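Local coordinates for protein VlsE1 (Borreliella burgdorferi, PDB 1L8W) that is a variable surface lipoprotein of the Lyme disease spirochaete, probably helping it evade the host immune response by antigenic switching, at residues Val150-Ala160 against Ile248-Asp256. Numbering follows the deposited sequence.
Sequences VADKASVKGIA and IAAAIGDKD
Two helix ends meet in this antiparallel helix pair of the largely helical VlsE fold: the start of helix 153-170 packs against the end of the short helix 247-252. The axes of 153-160 and 248-252 come within 9.6 Å, their directions 148° apart. Ile252 makes the largest share of the contact. Its CG1 lies anti to its own carbonyl carbon (chi1 -67°), which sends the CG1-CD1 arm along the first turn of the other helix. There CG1 presses on Val156 CG2 at 3.4 Å, and CD1 meets Lys153 CB at 3.3 Å; both are tight. The other branch, CG2, turns to Val150 CG1 at 3.5 Å. One turn earlier, Ile248 CD1 reaches Ala160 CB at 3.5 Å, while its CG2 touches Lys157 CG at 3.9 Å. Helix 269-281 packs against Ile248 and Ala251 through Leu278. Asp152 is the N-cap of helix 153-170; its OD1 accepts from Ser155 N through the anti lone pair. Gly253, just after helix 247-252, has positive phi and takes the chain out of the helix, past Val150. Beside this turn the backbones join directly: Ala151 N donates to Ile252 O at 2.8 Å, approaching a lone pair of the oxygen within the carbonyl plane, with an N-H...O angle of 148°.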
loop_
_atom_site.group_PDB
_atom_site.type_symbol
_atom_site.label_atom_id
_atom_site.label_comp_id
_atom_site.label_asym_id
_atom_site.label_seq_id
_atom_site.Cartn_x
_atom_site.Cartn_y
_atom_site.Cartn_z
ATOM N N VAL A 150 -7.877 1.987 16.000
ATOM C CA VAL A 150 -6.530 1.557 15.672
ATOM C C VAL A 150 -6.735 0.641 14.477
ATOM O O VAL A 150 -7.691 -0.131 14.455
ATOM C CB VAL A 150 -5.889 0.712 16.802
ATOM C CG1 VAL A 150 -4.521 0.219 16.355
ATOM C CG2 VAL A 150 -5.768 1.533 18.081
ATOM N N ALA A 151 -5.865 0.735 13.480
ATOM C CA ALA A 151 -5.992 -0.126 12.313
ATOM C C ALA A 151 -5.726 -1.555 12.757
ATOM O O ALA A 151 -4.982 -1.781 13.705
ATOM C CB ALA A 151 -4.991 0.282 11.239
ATOM N N ASP A 152 -6.341 -2.512 12.073
ATOM C CA ASP A 152 -6.152 -3.921 12.395
ATOM C C ASP A 152 -4.710 -4.272 12.058
ATOM O O ASP A 152 -4.303 -4.204 10.898
ATOM C CB ASP A 152 -7.124 -4.780 11.576
ATOM C CG ASP A 152 -7.070 -6.253 11.953
ATOM O OD1 ASP A 152 -6.129 -6.960 11.531
ATOM O OD2 ASP A 152 -7.974 -6.697 12.682
ATOM N N LYS A 153 -3.934 -4.641 13.071
ATOM C CA LYS A 153 -2.530 -4.960 12.861
ATOM C C LYS A 153 -2.266 -6.180 11.988
ATOM O O LYS A 153 -1.280 -6.208 11.250
ATOM C CB LYS A 153 -1.815 -5.102 14.210
ATOM C CG LYS A 153 -2.654 -5.725 15.302
ATOM C CD LYS A 153 -1.831 -5.994 16.552
ATOM C CE LYS A 153 -0.709 -6.978 16.255
ATOM N NZ LYS A 153 0.112 -7.307 17.459
ATOM N N ALA A 154 -3.134 -7.185 12.060
ATOM C CA ALA A 154 -2.955 -8.387 11.250
ATOM C C ALA A 154 -3.169 -8.073 9.768
ATOM O O ALA A 154 -2.549 -8.689 8.901
ATOM C CB ALA A 154 -3.923 -9.481 11.701
ATOM N N SER A 155 -4.057 -7.127 9.479
ATOM C CA SER A 155 -4.321 -6.724 8.097
ATOM C C SER A 155 -3.149 -5.874 7.596
ATOM O O SER A 155 -2.662 -6.066 6.481
ATOM C CB SER A 155 -5.617 -5.909 8.016
ATOM O OG SER A 155 -5.872 -5.469 6.697
ATOM N N VAL A 156 -2.702 -4.937 8.433
ATOM C CA VAL A 156 -1.587 -4.054 8.087
ATOM C C VAL A 156 -0.319 -4.842 7.789
ATOM O O VAL A 156 0.220 -4.776 6.686
ATOM C CB VAL A 156 -1.256 -3.057 9.237
ATOM C CG1 VAL A 156 -0.110 -2.164 8.826
ATOM C CG2 VAL A 156 -2.467 -2.213 9.584
ATOM N N LYS A 157 0.148 -5.597 8.778
ATOM C CA LYS A 157 1.371 -6.382 8.630
ATOM C C LYS A 157 1.281 -7.432 7.548
ATOM O O LYS A 157 2.270 -7.701 6.858
ATOM C CB LYS A 157 1.754 -7.051 9.951
ATOM C CG LYS A 157 2.229 -6.089 11.015
ATOM C CD LYS A 157 2.962 -6.832 12.116
ATOM C CE LYS A 157 2.059 -7.835 12.805
ATOM N NZ LYS A 157 0.856 -7.156 13.361
ATOM N N GLY A 158 0.099 -8.034 7.408
ATOM C CA GLY A 158 -0.082 -9.050 6.389
ATOM C C GLY A 158 -0.043 -8.455 4.997
ATOM O O GLY A 158 0.527 -9.030 4.072
ATOM N N ILE A 159 -0.657 -7.291 4.833
ATOM C CA ILE A 159 -0.656 -6.663 3.525
ATOM C C ILE A 159 0.781 -6.301 3.163
ATOM O O ILE A 159 1.211 -6.502 2.027
ATOM C CB ILE A 159 -1.575 -5.420 3.514
ATOM C CG1 ILE A 159 -3.037 -5.875 3.617
ATOM C CG2 ILE A 159 -1.383 -4.608 2.231
ATOM C CD1 ILE A 159 -4.030 -4.736 3.622
ATOM N N ALA A 160 1.527 -5.794 4.144
ATOM C CA ALA A 160 2.925 -5.417 3.928
ATOM C C ALA A 160 3.785 -6.640 3.582
ATOM O O ALA A 160 4.556 -6.626 2.614
ATOM C CB ALA A 160 3.474 -4.726 5.175
ATOM N N ILE A 248 4.598 0.890 8.817
ATOM C CA ILE A 248 3.715 -0.144 9.364
ATOM C C ILE A 248 3.256 0.246 10.775
ATOM O O ILE A 248 2.069 0.168 11.098
ATOM C CB ILE A 248 4.423 -1.532 9.400
ATOM C CG1 ILE A 248 4.626 -2.043 7.968
ATOM C CG2 ILE A 248 3.604 -2.540 10.211
ATOM C CD1 ILE A 248 5.324 -3.380 7.888
ATOM N N ALA A 249 4.189 0.692 11.605
ATOM C CA ALA A 249 3.866 1.105 12.965
ATOM C C ALA A 249 2.970 2.343 12.967
ATOM O O ALA A 249 2.113 2.511 13.849
ATOM C CB ALA A 249 5.145 1.395 13.733
ATOM N N ALA A 250 3.175 3.212 11.981
ATOM C CA ALA A 250 2.392 4.440 11.871
ATOM C C ALA A 250 0.984 4.145 11.381
ATOM O O ALA A 250 0.023 4.730 11.881
ATOM C CB ALA A 250 3.092 5.444 10.925
ATOM N N ALA A 251 0.865 3.241 10.411
ATOM C CA ALA A 251 -0.439 2.867 9.848
ATOM C C ALA A 251 -1.368 2.195 10.876
ATOM O O ALA A 251 -2.550 2.514 10.945
ATOM C CB ALA A 251 -0.245 1.952 8.633
ATOM N N ILE A 252 -0.844 1.263 11.668
ATOM C CA ILE A 252 -1.676 0.621 12.680
ATOM C C ILE A 252 -2.111 1.675 13.690
ATOM O O ILE A 252 -3.294 1.766 14.035
ATOM C CB ILE A 252 -0.926 -0.523 13.402
ATOM C CG1 ILE A 252 -0.666 -1.665 12.416
ATOM C CG2 ILE A 252 -1.744 -1.007 14.612
ATOM C CD1 ILE A 252 0.201 -2.786 12.953
ATOM N N GLY A 253 -1.161 2.476 14.171
ATOM C CA GLY A 253 -1.511 3.521 15.123
ATOM C C GLY A 253 -1.610 3.140 16.595
ATOM O O GLY A 253 -1.419 1.977 16.981
ATOM N N ASP A 254 -1.944 4.142 17.406
ATOM C CA ASP A 254 -2.058 4.024 18.859
ATOM C C ASP A 254 -3.333 4.715 19.361
ATOM O O ASP A 254 -3.845 5.621 18.713
ATOM C CB ASP A 254 -0.806 4.663 19.483
ATOM C CG ASP A 254 -0.862 4.743 20.996
ATOM O OD1 ASP A 254 -1.630 5.578 21.524
ATOM O OD2 ASP A 254 -0.129 3.972 21.655
ATOM N N LYS A 255 -3.840 4.289 20.515
ATOM C CA LYS A 255 -5.064 4.872 21.070
ATOM C C LYS A 255 -4.940 6.310 21.570
ATOM O O LYS A 255 -5.918 7.057 21.530
ATOM C CB LYS A 255 -5.622 3.991 22.195
ATOM C CG LYS A 255 -6.039 2.589 21.746
ATOM C CD LYS A 255 -7.028 1.946 22.708
ATOM C CE LYS A 255 -8.375 2.678 22.688
ATOM N NZ LYS A 255 -9.395 2.082 23.616
ATOM N N ASP A 256 -3.758 6.709 22.039
ATOM C CA ASP A 256 -3.578 8.077 22.527
ATOM C C ASP A 256 -3.589 9.095 21.396
ATOM O O ASP A 256 -3.688 10.299 21.633
ATOM C CB ASP A 256 -2.273 8.230 23.312
ATOM C CG ASP A 256 -2.311 7.528 24.651
ATOM O OD1 ASP A 256 -3.429 7.309 25.166
ATOM O OD2 ASP A 256 -1.226 7.207 25.189
#